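Local coordinates for nitrogen regulatory PII-like protein (Bacillus subtilis subsp. subtilis, PDB 4R25) that is required for full induction of the nrgAB operon when ammonium is limiting, and must interact with NrgA to reach the membrane correctly, at residues F4-V9 and G91-Y96; I8-A13 and R81-G86; T28-S33 and L61-V66; N34-G39 and S55-R60. All blocks are in the same frame, centred on the assembly; numbering follows the deposited sequence.

Contact 1. Residues F4-V9 and G91-Y96. With ZN (zinc ion), chain E.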
loop_
_atom_site.group_PDB
_atom_site.type_symbol
_atom_site.label_atom_id
_atom_site.label_comp_id
_atom_site.label_asym_id
_atom_site.label_seq_id
_atom_site.Cartn_x
_atom_site.Cartn_y
_atom_site.Cartn_z
ATOM N N PHE A 4 -8.532 -9.717 -5.702
ATOM C CA PHE A 4 -7.128 -9.667 -5.315
ATOM C C PHE A 4 -6.459 -8.363 -5.686
ATOM O O PHE A 4 -6.837 -7.706 -6.653
ATOM C CB PHE A 4 -6.347 -10.827 -5.944
ATOM C CG PHE A 4 -6.769 -12.171 -5.452
ATOM C CD1 PHE A 4 -7.728 -12.906 -6.134
ATOM C CD2 PHE A 4 -6.221 -12.699 -4.297
ATOM C CE1 PHE A 4 -8.126 -14.151 -5.673
ATOM C CE2 PHE A 4 -6.615 -13.943 -3.832
ATOM C CZ PHE A 4 -7.568 -14.669 -4.520
ATOM N N LYS A 5 -5.444 -8.004 -4.911
ATOM C CA LYS A 5 -4.575 -6.912 -5.283
ATOM C C LYS A 5 -3.226 -7.480 -5.678
ATOM O O LYS A 5 -2.589 -8.193 -4.903
ATOM C CB LYS A 5 -4.416 -5.926 -4.133
ATOM C CG LYS A 5 -3.502 -4.745 -4.452
ATOM C CD LYS A 5 -2.939 -4.175 -3.171
ATOM C CE LYS A 5 -2.797 -2.671 -3.233
ATOM N NZ LYS A 5 -2.476 -2.127 -1.881
ATOM N N VAL A 6 -2.792 -7.157 -6.889
ATOM C CA VAL A 6 -1.469 -7.541 -7.334
ATOM C C VAL A 6 -0.541 -6.342 -7.240
ATOM O O VAL A 6 -0.783 -5.301 -7.846
ATOM C CB VAL A 6 -1.486 -8.110 -8.767
ATOM C CG1 VAL A 6 -0.074 -8.438 -9.233
ATOM C CG2 VAL A 6 -2.355 -9.340 -8.820
ATOM N N GLU A 7 0.525 -6.501 -6.466
ATOM C CA GLU A 7 1.482 -5.431 -6.248
ATOM C C GLU A 7 2.835 -5.783 -6.865
ATOM O O GLU A 7 3.533 -6.679 -6.388
ATOM C CB GLU A 7 1.629 -5.201 -4.754
ATOM C CG GLU A 7 2.318 -3.928 -4.362
ATOM C CD GLU A 7 2.080 -3.608 -2.898
ATOM O OE1 GLU A 7 3.002 -3.790 -2.071
ATOM O OE2 GLU A 7 0.952 -3.185 -2.573
ATOM N N ILE A 8 3.198 -5.084 -7.934
ATOM C CA ILE A 8 4.481 -5.303 -8.574
ATOM C C ILE A 8 5.459 -4.211 -8.166
ATOM O O ILE A 8 5.202 -3.028 -8.375
ATOM C CB ILE A 8 4.346 -5.309 -10.109
ATOM C CG1 ILE A 8 3.201 -6.226 -10.544
ATOM C CG2 ILE A 8 5.651 -5.740 -10.749
ATOM C CD1 ILE A 8 2.848 -6.113 -12.019
ATOM N N VAL A 9 6.581 -4.604 -7.577
ATOM C CA VAL A 9 7.605 -3.641 -7.192
ATOM C C VAL A 9 8.888 -3.897 -7.979
ATOM O O VAL A 9 9.596 -4.871 -7.736
ATOM C CB VAL A 9 7.890 -3.695 -5.680
ATOM C CG1 VAL A 9 9.081 -2.830 -5.335
ATOM C CG2 VAL A 9 6.661 -3.260 -4.898
ATOM N N GLY A 91 12.871 -7.218 -9.397
ATOM C CA GLY A 91 11.775 -6.937 -8.498
ATOM C C GLY A 91 10.949 -8.140 -8.096
ATOM O O GLY A 91 11.296 -9.278 -8.382
ATOM N N LYS A 92 9.838 -7.868 -7.421
ATOM C CA LYS A 92 8.982 -8.912 -6.876
ATOM C C LYS A 92 7.509 -8.602 -7.126
ATOM O O LYS A 92 7.156 -7.525 -7.605
ATOM C CB LYS A 92 9.238 -9.087 -5.374
ATOM C CG LYS A 92 10.714 -9.233 -5.002
ATOM C CD LYS A 92 10.889 -9.968 -3.678
ATOM C CE LYS A 92 12.339 -9.944 -3.210
ATOM N NZ LYS A 92 12.796 -8.557 -2.904
ATOM N N ILE A 93 6.653 -9.560 -6.802
ATOM C CA ILE A 93 5.230 -9.401 -7.005
ATOM C C ILE A 93 4.530 -9.953 -5.790
ATOM O O ILE A 93 4.754 -11.096 -5.422
ATOM C CB ILE A 93 4.741 -10.201 -8.221
ATOM C CG1 ILE A 93 5.445 -9.735 -9.492
ATOM C CG2 ILE A 93 3.219 -10.091 -8.367
ATOM C CD1 ILE A 93 5.120 -10.586 -10.686
ATOM N N PHE A 94 3.664 -9.151 -5.179
ATOM C CA PHE A 94 2.946 -9.589 -3.995
ATOM C C PHE A 94 1.444 -9.664 -4.241
ATOM O O PHE A 94 0.862 -8.783 -4.868
ATOM C CB PHE A 94 3.261 -8.666 -2.817
ATOM C CG PHE A 94 4.731 -8.408 -2.631
ATOM C CD1 PHE A 94 5.531 -9.320 -1.965
ATOM C CD2 PHE A 94 5.315 -7.262 -3.135
ATOM C CE1 PHE A 94 6.889 -9.086 -1.791
ATOM C CE2 PHE A 94 6.670 -7.023 -2.968
ATOM C CZ PHE A 94 7.457 -7.934 -2.294
ATOM N N VAL A 95 0.826 -10.728 -3.743
ATOM C CA VAL A 95 -0.605 -10.919 -3.897
ATOM C C VAL A 95 -1.319 -10.840 -2.541
ATOM O O VAL A 95 -0.860 -11.419 -1.556
ATOM C CB VAL A 95 -0.915 -12.250 -4.623
ATOM C CG1 VAL A 95 -2.387 -12.310 -5.045
ATOM C CG2 VAL A 95 -0.004 -12.406 -5.845
ATOM N N TYR A 96 -2.423 -10.092 -2.507
ATOM C CA TYR A 96 -3.226 -9.903 -1.307
ATOM C C TYR A 96 -4.705 -10.161 -1.560
ATOM O O TYR A 96 -5.228 -9.845 -2.626
ATOM C CB TYR A 96 -3.138 -8.460 -0.821
ATOM C CG TYR A 96 -1.761 -7.940 -0.548
ATOM C CD1 TYR A 96 -1.045 -7.292 -1.538
ATOM C CD2 TYR A 96 -1.186 -8.058 0.711
ATOM C CE1 TYR A 96 0.213 -6.795 -1.300
ATOM C CE2 TYR A 96 0.081 -7.559 0.967
ATOM C CZ TYR A 96 0.778 -6.928 -0.046
ATOM O OH TYR A 96 2.043 -6.429 0.189
HETATM ZN ZN ZN E . -0.199 -1.140 -1.343
HETATM O O HOH W 1 0.616 1.128 -0.441
#
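The backbone oxygen of Glu7 takes the N-H of Phe94 in an almost straight bond (N to O 2.8 Å, 168° at the hydrogen), and the CA-H of Ile93 touches the same oxygen, CA to O 3.3 Å. Glu7 N returns a bond to Phe94 O, and the pairs Lys5-Tyr96 and Val9-Lys92 repeat the pattern in a regular antiparallel ladder.

Lys5, Glu7 and Tyr96 rise on one face. Lys5 has CG anti to its backbone N (chi1 180°) and runs beside the Tyr96 ring, its CD 4.0 Å from CD1 of the tyrosine. Its NZ reaches a zinc ion at 2.5 Å, a ligand role that would be expected to need the neutral amine. Glu7 OE2 lies 2.6 Å from the same metal. Its carboxylate is turned 49° against the Tyr96 ring, with Glu7 OE1 3.6 Å from Tyr96 OH. Glu64 and a water add to the zinc site. Lys5 and Glu7 suit this place because their methylenes pack while their polar ends reach the metal.

Branched apolar residues occupy the other face: Val6 CG1 meets Ile93 CG2 at 3.8 Å, and Ile8 lies alongside Ile93, both isoleucines against Ala79 of helix 72-83. Gly91, at positive phi, leads into strand 92-97, whose outer edge pairs with a strand of the second subunit. An inner strand 4-10 bound to the last strand of a four-stranded antiparallel sheet, helices on one face, is the ferredoxin-like architecture of PII proteins, here carrying the sheet on through the trimer.

Contact 2. Residues I8-A13 and R81-G86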
loop_
_atom_site.group_PDB
_atom_site.type_symbol
_atom_site.label_atom_id
_atom_site.label_comp_id
_atom_site.label_asym_id
_atom_site.label_seq_id
_atom_site.Cartn_x
_atom_site.Cartn_y
_atom_site.Cartn_z
ATOM N N ILE A 8 3.198 -5.084 -7.934
ATOM C CA ILE A 8 4.481 -5.303 -8.574
ATOM C C ILE A 8 5.459 -4.211 -8.166
ATOM O O ILE A 8 5.202 -3.028 -8.375
ATOM C CB ILE A 8 4.346 -5.309 -10.109
ATOM C CG1 ILE A 8 3.201 -6.226 -10.544
ATOM C CG2 ILE A 8 5.651 -5.740 -10.749
ATOM C CD1 ILE A 8 2.848 -6.113 -12.019
ATOM N N VAL A 9 6.581 -4.604 -7.577
ATOM C CA VAL A 9 7.605 -3.641 -7.192
ATOM C C VAL A 9 8.888 -3.897 -7.979
ATOM O O VAL A 9 9.596 -4.871 -7.736
ATOM C CB VAL A 9 7.890 -3.695 -5.680
ATOM C CG1 VAL A 9 9.081 -2.830 -5.335
ATOM C CG2 VAL A 9 6.661 -3.260 -4.898
ATOM N N THR A 10 9.192 -3.014 -8.922
ATOM C CA THR A 10 10.192 -3.340 -9.921
ATOM C C THR A 10 11.012 -2.152 -10.442
ATOM O O THR A 10 10.894 -1.028 -9.959
ATOM C CB THR A 10 9.535 -4.138 -11.076
ATOM O OG1 THR A 10 10.492 -4.416 -12.103
ATOM C CG2 THR A 10 8.352 -3.377 -11.660
ATOM N N ARG A 11 11.875 -2.443 -11.409
ATOM C CA ARG A 11 12.745 -1.472 -12.069
ATOM C C ARG A 11 11.919 -0.590 -13.011
ATOM O O ARG A 11 11.032 -1.087 -13.704
ATOM C CB ARG A 11 13.821 -2.255 -12.838
ATOM C CG ARG A 11 14.655 -1.507 -13.861
ATOM C CD ARG A 11 15.449 -2.504 -14.739
ATOM N NE ARG A 11 16.334 -3.396 -13.980
ATOM C CZ ARG A 11 16.230 -4.726 -13.971
ATOM N NH1 ARG A 11 15.282 -5.328 -14.685
ATOM N NH2 ARG A 11 17.070 -5.464 -13.253
ATOM N N PRO A 12 12.201 0.723 -13.017
ATOM C CA PRO A 12 11.456 1.754 -13.762
ATOM C C PRO A 12 11.312 1.545 -15.285
ATOM O O PRO A 12 10.463 2.203 -15.895
ATOM C CB PRO A 12 12.267 3.022 -13.493
ATOM C CG PRO A 12 12.906 2.779 -12.143
ATOM C CD PRO A 12 13.230 1.307 -12.129
ATOM N N ALA A 13 12.105 0.665 -15.886
ATOM C CA ALA A 13 11.991 0.396 -17.321
ATOM C C ALA A 13 10.905 -0.637 -17.668
ATOM O O ALA A 13 10.412 -1.347 -16.794
ATOM C CB ALA A 13 13.339 -0.052 -17.868
ATOM N N ARG A 81 7.043 -12.723 -17.351
ATOM C CA ARG A 81 7.572 -12.708 -18.708
ATOM C C ARG A 81 8.116 -11.348 -19.078
ATOM O O ARG A 81 9.272 -11.213 -19.474
ATOM C CB ARG A 81 6.477 -13.045 -19.708
ATOM C CG ARG A 81 6.074 -14.486 -19.763
ATOM C CD ARG A 81 4.962 -14.627 -20.778
ATOM N NE ARG A 81 4.972 -13.506 -21.713
ATOM C CZ ARG A 81 3.892 -12.808 -22.047
ATOM N NH1 ARG A 81 2.719 -13.127 -21.519
ATOM N NH2 ARG A 81 3.981 -11.801 -22.909
ATOM N N VAL A 82 7.261 -10.341 -18.959
ATOM C CA VAL A 82 7.553 -9.021 -19.495
ATOM C C VAL A 82 8.703 -8.331 -18.779
ATOM O O VAL A 82 9.495 -7.628 -19.404
ATOM C CB VAL A 82 6.311 -8.113 -19.427
ATOM C CG1 VAL A 82 6.641 -6.728 -19.939
ATOM C CG2 VAL A 82 5.167 -8.721 -20.214
ATOM N N LEU A 83 8.791 -8.540 -17.467
ATOM C CA LEU A 83 9.721 -7.788 -16.617
ATOM C C LEU A 83 11.018 -8.546 -16.310
ATOM O O LEU A 83 11.958 -7.986 -15.737
ATOM C CB LEU A 83 9.023 -7.361 -15.317
ATOM C CG LEU A 83 7.780 -6.483 -15.488
ATOM C CD1 LEU A 83 7.028 -6.307 -14.173
ATOM C CD2 LEU A 83 8.159 -5.134 -16.079
ATOM N N LYS A 84 11.056 -9.818 -16.693
ATOM C CA LYS A 84 12.237 -10.658 -16.510
ATOM C C LYS A 84 13.397 -10.222 -17.406
ATOM O O LYS A 84 13.231 -10.093 -18.622
ATOM C CB LYS A 84 11.873 -12.114 -16.806
ATOM C CG LYS A 84 13.059 -13.038 -17.003
ATOM C CD LYS A 84 13.374 -13.850 -15.750
ATOM C CE LYS A 84 12.286 -14.872 -15.445
ATOM N NZ LYS A 84 11.906 -15.653 -16.657
ATOM N N THR A 85 14.561 -9.983 -16.805
ATOM C CA THR A 85 15.770 -9.701 -17.573
ATOM C C THR A 85 16.972 -10.440 -16.994
ATOM O O THR A 85 18.095 -10.274 -17.468
ATOM C CB THR A 85 16.102 -8.194 -17.630
ATOM O OG1 THR A 85 16.754 -7.792 -16.418
ATOM C CG2 THR A 85 14.847 -7.361 -17.862
ATOM N N GLY A 86 16.734 -11.240 -15.957
ATOM C CA GLY A 86 17.781 -12.037 -15.343
ATOM C C GLY A 86 18.712 -11.256 -14.436
ATOM O O GLY A 86 19.150 -11.754 -13.399
#
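Leu83, the last residue of helix 72-83, puts CD1 against the methyls of strand 4-10: Ile8 CG2 at 3.7 Å and Thr10 CG2 at 4.1 Å. Its CG stands anti to its own carbonyl carbon (chi1 -59°), and the side chain crosses that of Thr10 at about a right angle. A branched apolar tip suits this place, where Leu18 of helix 15-25 and Ile104 of the second subunit also pack on it.

Arg11 and Thr85 meet beyond the ends of strand and helix. A bend at chi3 (-58°) turns NE of the arginine. Arg11 NH1 is 3.4 Å from Thr85 OG1 and 3.8 Å from Thr85 CG2. The clear polar partners lie in the following loop: Arg11 NH1 forms a salt bridge with Asp90 OD1, NH2 bonds to Ser87 O, and Thr85 OG1 pairs with Ser87 OG. Asp90 also receives Thr85 N at OD2, while its backbone O bonds to Thr10 OG1. A long guanidinium with several N-H groups suits a turn rich in oxygen atoms.

The contact thus lays a helix end on the sheet, as in the ferredoxin-like fold, and ties the strand end to a loop that in PII relatives lines the ATP pocket between subunits, which these bonds probably help to shape.

Contact 3. Residues T28-S33 and L61-V66. With ZN (zinc ion), chain E.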
loop_
_atom_site.group_PDB
_atom_site.type_symbol
_atom_site.label_atom_id
_atom_site.label_comp_id
_atom_site.label_asym_id
_atom_site.label_seq_id
_atom_site.Cartn_x
_atom_site.Cartn_y
_atom_site.Cartn_z
ATOM N N THR A 28 -8.183 -3.191 -17.140
ATOM C CA THR A 28 -8.621 -1.902 -17.675
ATOM C C THR A 28 -8.153 -0.691 -16.861
ATOM O O THR A 28 -8.319 0.448 -17.289
ATOM C CB THR A 28 -10.147 -1.848 -17.836
ATOM O OG1 THR A 28 -10.766 -1.818 -16.545
ATOM C CG2 THR A 28 -10.643 -3.068 -18.595
ATOM N N SER A 29 -7.575 -0.928 -15.687
ATOM C CA SER A 29 -6.945 0.154 -14.926
ATOM C C SER A 29 -5.936 -0.339 -13.879
ATOM O O SER A 29 -5.993 -1.478 -13.410
ATOM C CB SER A 29 -7.991 1.074 -14.279
ATOM O OG SER A 29 -8.633 0.460 -13.175
ATOM N N LEU A 30 -5.008 0.536 -13.523
ATOM C CA LEU A 30 -4.021 0.226 -12.508
ATOM C C LEU A 30 -3.446 1.523 -11.941
ATOM O O LEU A 30 -3.604 2.588 -12.534
ATOM C CB LEU A 30 -2.922 -0.657 -13.104
ATOM C CG LEU A 30 -2.163 -0.077 -14.296
ATOM C CD1 LEU A 30 -1.105 0.901 -13.831
ATOM C CD2 LEU A 30 -1.542 -1.172 -15.156
ATOM N N THR A 31 -2.790 1.438 -10.788
ATOM C CA THR A 31 -2.127 2.608 -10.220
ATOM C C THR A 31 -0.628 2.370 -10.113
ATOM O O THR A 31 -0.173 1.235 -10.017
ATOM C CB THR A 31 -2.679 2.955 -8.832
ATOM O OG1 THR A 31 -2.632 1.791 -8.002
ATOM C CG2 THR A 31 -4.125 3.440 -8.935
ATOM N N PHE A 32 0.147 3.441 -10.142
ATOM C CA PHE A 32 1.577 3.290 -9.987
ATOM C C PHE A 32 2.196 4.504 -9.314
ATOM O O PHE A 32 1.583 5.566 -9.228
ATOM C CB PHE A 32 2.257 2.967 -11.329
ATOM C CG PHE A 32 2.135 4.048 -12.354
ATOM C CD1 PHE A 32 3.154 4.970 -12.533
ATOM C CD2 PHE A 32 1.005 4.136 -13.161
ATOM C CE1 PHE A 32 3.044 5.973 -13.490
ATOM C CE2 PHE A 32 0.888 5.136 -14.113
ATOM C CZ PHE A 32 1.908 6.054 -14.281
ATOM N N SER A 33 3.409 4.325 -8.813
ATOM C CA SER A 33 4.130 5.414 -8.178
ATOM C C SER A 33 5.590 5.040 -8.021
ATOM O O SER A 33 5.950 3.866 -8.070
ATOM C CB SER A 33 3.529 5.739 -6.811
ATOM O OG SER A 33 3.609 4.625 -5.944
ATOM N N LEU A 61 9.529 1.134 -9.105
ATOM C CA LEU A 61 8.211 1.476 -9.591
ATOM C C LEU A 61 7.221 0.546 -8.915
ATOM O O LEU A 61 7.349 -0.669 -9.006
ATOM C CB LEU A 61 8.158 1.292 -11.105
ATOM C CG LEU A 61 6.803 1.428 -11.795
ATOM C CD1 LEU A 61 6.250 2.848 -11.671
ATOM C CD2 LEU A 61 6.935 1.012 -13.250
ATOM N N LYS A 62 6.238 1.108 -8.221
ATOM C CA LYS A 62 5.228 0.277 -7.577
ATOM C C LYS A 62 3.959 0.320 -8.422
ATOM O O LYS A 62 3.424 1.408 -8.688
ATOM C CB LYS A 62 4.944 0.789 -6.169
ATOM C CG LYS A 62 4.148 -0.160 -5.273
ATOM C CD LYS A 62 3.900 0.522 -3.927
ATOM C CE LYS A 62 3.308 -0.423 -2.905
ATOM N NZ LYS A 62 3.136 0.301 -1.606
ATOM N N ILE A 63 3.504 -0.850 -8.864
ATOM C CA ILE A 63 2.316 -0.956 -9.694
ATOM C C ILE A 63 1.254 -1.788 -8.995
ATOM O O ILE A 63 1.489 -2.933 -8.624
ATOM C CB ILE A 63 2.638 -1.641 -11.024
ATOM C CG1 ILE A 63 3.662 -0.822 -11.821
ATOM C CG2 ILE A 63 1.358 -1.877 -11.818
ATOM C CD1 ILE A 63 4.333 -1.578 -12.914
ATOM N N GLU A 64 0.067 -1.219 -8.853
ATOM C CA GLU A 64 -1.040 -1.926 -8.228
ATOM C C GLU A 64 -2.198 -2.229 -9.195
ATOM O O GLU A 64 -2.678 -1.367 -9.930
ATOM C CB GLU A 64 -1.526 -1.157 -7.008
ATOM C CG GLU A 64 -0.475 -1.070 -5.914
ATOM C CD GLU A 64 -0.960 -0.320 -4.688
ATOM O OE1 GLU A 64 -1.884 0.514 -4.809
ATOM O OE2 GLU A 64 -0.418 -0.574 -3.597
ATOM N N ILE A 65 -2.627 -3.480 -9.182
ATOM C CA ILE A 65 -3.688 -3.947 -10.037
ATOM C C ILE A 65 -4.663 -4.716 -9.166
ATOM O O ILE A 65 -4.261 -5.579 -8.394
ATOM C CB ILE A 65 -3.128 -4.873 -11.127
ATOM C CG1 ILE A 65 -1.895 -4.234 -11.763
ATOM C CG2 ILE A 65 -4.182 -5.173 -12.177
ATOM C CD1 ILE A 65 -0.995 -5.215 -12.474
ATOM N N VAL A 66 -5.940 -4.373 -9.254
ATOM C CA VAL A 66 -6.966 -5.141 -8.569
ATOM C C VAL A 66 -7.667 -5.999 -9.602
ATOM O O VAL A 66 -7.905 -5.554 -10.717
ATOM C CB VAL A 66 -7.978 -4.227 -7.867
ATOM C CG1 VAL A 66 -9.065 -5.053 -7.178
ATOM C CG2 VAL A 66 -7.261 -3.332 -6.870
HETATM ZN ZN ZN E . -0.199 -1.140 -1.343
HETATM O O HOH W 1 0.616 1.128 -0.441
#
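The first torsion of Thr31 (chi1 53°) puts OG1 between its backbone N and carbonyl carbon, next to Glu64 CB at 3.3 Å. In Glu64, CG is anti to the carbonyl carbon (chi1 -64°), and from there the extended chain leads OE2 to a zinc ion at 2.3 Å. A carboxylate suits this spot because its two oxygens divide the work, OE1 forming a salt bridge with Lys62 of the third subunit.

Lys62, on the same face, is fully extended. Its NZ gives a bond to a water, 2.9 Å from NZ to the water oxygen, and that water stands 2.6 Å from the zinc; Glu64 of the second subunit takes NZ as well. The backbones join through Thr31-Glu64 and Ser33-Lys62 bonds, the straightest from Lys62 N to Ser33 O (2.8 Å, 174°).

On the other face Phe32 CD1 meets Leu61 CD1 at 3.9 Å, and Leu30 CB rests on Ile65 CG1 at 4.0 Å. Helix 15-25 packs there, Phe15 meeting the Phe32 ring edge-to-face and Leu22 touching Ile65. Strand 51-67 lies between 29-44 and 4-10, and residues 29-32 extend the sheet into the third subunit.

Contact 4. Residues N34-G39 and S55-R60. With ZN (zinc ion), chain F.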
loop_
_atom_site.group_PDB
_atom_site.type_symbol
_atom_site.label_atom_id
_atom_site.label_comp_id
_atom_site.label_asym_id
_atom_site.label_seq_id
_atom_site.Cartn_x
_atom_site.Cartn_y
_atom_site.Cartn_z
ATOM N N ASN A 34 6.430 6.047 -7.846
ATOM C CA ASN A 34 7.836 5.814 -7.610
ATOM C C ASN A 34 8.106 5.754 -6.117
ATOM O O ASN A 34 7.690 6.634 -5.365
ATOM C CB ASN A 34 8.678 6.920 -8.236
ATOM C CG ASN A 34 8.607 6.921 -9.745
ATOM O OD1 ASN A 34 9.168 6.044 -10.411
ATOM N ND2 ASN A 34 7.933 7.917 -10.297
ATOM N N VAL A 35 8.789 4.699 -5.696
ATOM C CA VAL A 35 9.237 4.570 -4.326
ATOM C C VAL A 35 10.703 4.177 -4.348
ATOM O O VAL A 35 11.320 4.092 -5.406
ATOM C CB VAL A 35 8.431 3.505 -3.568
ATOM C CG1 VAL A 35 6.977 3.909 -3.486
ATOM C CG2 VAL A 35 8.565 2.151 -4.255
ATOM N N HIS A 36 11.263 3.932 -3.175
ATOM C CA HIS A 36 12.652 3.529 -3.084
ATOM C C HIS A 36 12.798 2.126 -2.553
ATOM O O HIS A 36 12.020 1.678 -1.713
ATOM C CB HIS A 36 13.434 4.487 -2.200
ATOM C CG HIS A 36 13.669 5.818 -2.828
ATOM N ND1 HIS A 36 13.136 6.983 -2.323
ATOM C CD2 HIS A 36 14.368 6.170 -3.931
ATOM C CE1 HIS A 36 13.503 7.998 -3.081
ATOM N NE2 HIS A 36 14.250 7.529 -4.067
ATOM N N GLY A 37 13.804 1.436 -3.069
ATOM C CA GLY A 37 14.177 0.133 -2.573
ATOM C C GLY A 37 15.477 0.262 -1.806
ATOM O O GLY A 37 16.320 1.108 -2.096
ATOM N N CYS A 38 15.636 -0.585 -0.807
ATOM C CA CYS A 38 16.838 -0.575 -0.003
ATOM C C CYS A 38 17.268 -2.009 0.188
ATOM O O CYS A 38 16.505 -2.819 0.712
ATOM C CB CYS A 38 16.567 0.081 1.351
ATOM S SG CYS A 38 18.020 0.265 2.378
ATOM N N GLY A 39 18.479 -2.325 -0.262
ATOM C CA GLY A 39 19.076 -3.619 0.004
ATOM C C GLY A 39 19.866 -3.575 1.298
ATOM O O GLY A 39 20.493 -2.572 1.615
ATOM N N SER A 55 24.027 -0.927 2.987
ATOM C CA SER A 55 22.759 -0.747 2.307
ATOM C C SER A 55 22.874 0.185 1.114
ATOM O O SER A 55 23.614 1.170 1.147
ATOM C CB SER A 55 21.706 -0.218 3.288
ATOM O OG SER A 55 22.075 1.052 3.791
ATOM N N ASN A 56 22.140 -0.141 0.058
ATOM C CA ASN A 56 22.041 0.745 -1.087
ATOM C C ASN A 56 20.590 1.111 -1.327
ATOM O O ASN A 56 19.693 0.304 -1.095
ATOM C CB ASN A 56 22.675 0.129 -2.346
ATOM C CG ASN A 56 22.012 -1.178 -2.771
ATOM O OD1 ASN A 56 21.866 -2.103 -1.971
ATOM N ND2 ASN A 56 21.611 -1.259 -4.043
ATOM N N VAL A 57 20.364 2.341 -1.767
ATOM C CA VAL A 57 19.031 2.790 -2.109
ATOM C C VAL A 57 18.899 2.935 -3.621
ATOM O O VAL A 57 19.676 3.645 -4.251
ATOM C CB VAL A 57 18.701 4.119 -1.410
ATOM C CG1 VAL A 57 17.362 4.662 -1.891
ATOM C CG2 VAL A 57 18.688 3.923 0.099
ATOM N N TYR A 58 17.924 2.246 -4.203
ATOM C CA TYR A 58 17.679 2.337 -5.639
ATOM C C TYR A 58 16.262 2.827 -5.944
ATOM O O TYR A 58 15.472 3.090 -5.036
ATOM C CB TYR A 58 17.962 0.994 -6.321
ATOM C CG TYR A 58 17.511 -0.197 -5.517
ATOM C CD1 TYR A 58 18.296 -0.696 -4.483
ATOM C CD2 TYR A 58 16.298 -0.825 -5.783
ATOM C CE1 TYR A 58 17.886 -1.782 -3.727
ATOM C CE2 TYR A 58 15.878 -1.918 -5.037
ATOM C CZ TYR A 58 16.677 -2.390 -4.007
ATOM O OH TYR A 58 16.268 -3.470 -3.258
ATOM N N GLU A 59 15.955 2.966 -7.229
ATOM C CA GLU A 59 14.646 3.437 -7.660
ATOM C C GLU A 59 13.751 2.261 -7.917
ATOM O O GLU A 59 14.186 1.245 -8.453
ATOM C CB GLU A 59 14.758 4.229 -8.947
ATOM C CG GLU A 59 15.848 5.237 -8.904
ATOM C CD GLU A 59 15.703 6.129 -7.718
ATOM O OE1 GLU A 59 16.721 6.337 -7.027
ATOM O OE2 GLU A 59 14.572 6.609 -7.477
ATOM N N ARG A 60 12.488 2.404 -7.545
ATOM C CA ARG A 60 11.531 1.348 -7.785
ATOM C C ARG A 60 10.203 1.914 -8.274
ATOM O O ARG A 60 9.808 3.028 -7.922
ATOM C CB ARG A 60 11.336 0.511 -6.520
ATOM C CG ARG A 60 12.604 -0.182 -6.012
ATOM C CD ARG A 60 12.891 -1.499 -6.727
ATOM N NE ARG A 60 13.601 -1.316 -7.987
ATOM C CZ ARG A 60 14.441 -2.208 -8.503
ATOM N NH1 ARG A 60 14.679 -3.340 -7.856
ATOM N NH2 ARG A 60 15.053 -1.965 -9.655
HETATM ZN ZN ZN F . 15.840 9.196 -4.519
#
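The ring of Tyr58 lies under Gly37, whose CA stands 3.9 Å from the ring centroid and 22° off its normal, a CH-pi contact over the face. Gly37 O is over the ring too, shifted toward the rim, and Gly39 N is 3.6 Å from Tyr58 CE1. Tyr58 CG, between the backbone N and carbonyl carbon (chi1 39°), starts the ring off toward Gly37. Glycine suits position 37 because a CB there would run into Tyr58 CE2 and Arg60 CG, and position 39 because one would meet Asn56 OD1.

Arg60 joins this face with CG 3.6 Å from Gly37 N. Its chain bends at chi2 and chi3, and NE bonds back to Glu59 O at 2.7 Å; Tyr58 CD2 lies over its guanidinium, toward the rim.

Across the sheet, His36 NE2 binds a second zinc ion at 2.4 Å. Glu59 runs beside it with the carboxylate plane 88° from the imidazole; Glu59 OE1, 3.9 Å from the zinc, is beyond bonding range, though its charge may favour the metal. Val57 CG1 packs on His36 CD2 at 3.9 Å.

Backbone bonds at Val35-Arg60 and Gly37-Tyr58 join strands 29-44 and 51-67 midway along their hairpin, which leads out to what PII proteins call the T-loop. Arg60 touches Arg11 beyond strand 4-10, His36 to Gly39 pair with a strand of the second subunit, and Phe32 of the second subunit meets the His36 ring.

Overall arrangement
Contacts 1, 3 and 4 stitch one four-stranded sheet, while contact 2 joins that sheet to the layer of helices. Contacts 1 and 3, with centres about 10 Å apart, are bridged by backbone bonds such as Ile63 N to Ile8 O, 2.8 Å, and share the zinc ion held by Lys5, Glu7 and Glu64. Contact 2 starts from the same strand as contact 1, their centres about 12 Å apart, and Ile8 serves both. Contact 4 prolongs the hairpin of contact 3, about 18 Å away between centres, and does not share its zinc. Contacts 2 and 4, about 14 Å apart between centres, touch through Arg11 CA and Arg60 NH2, 3.4 Å apart.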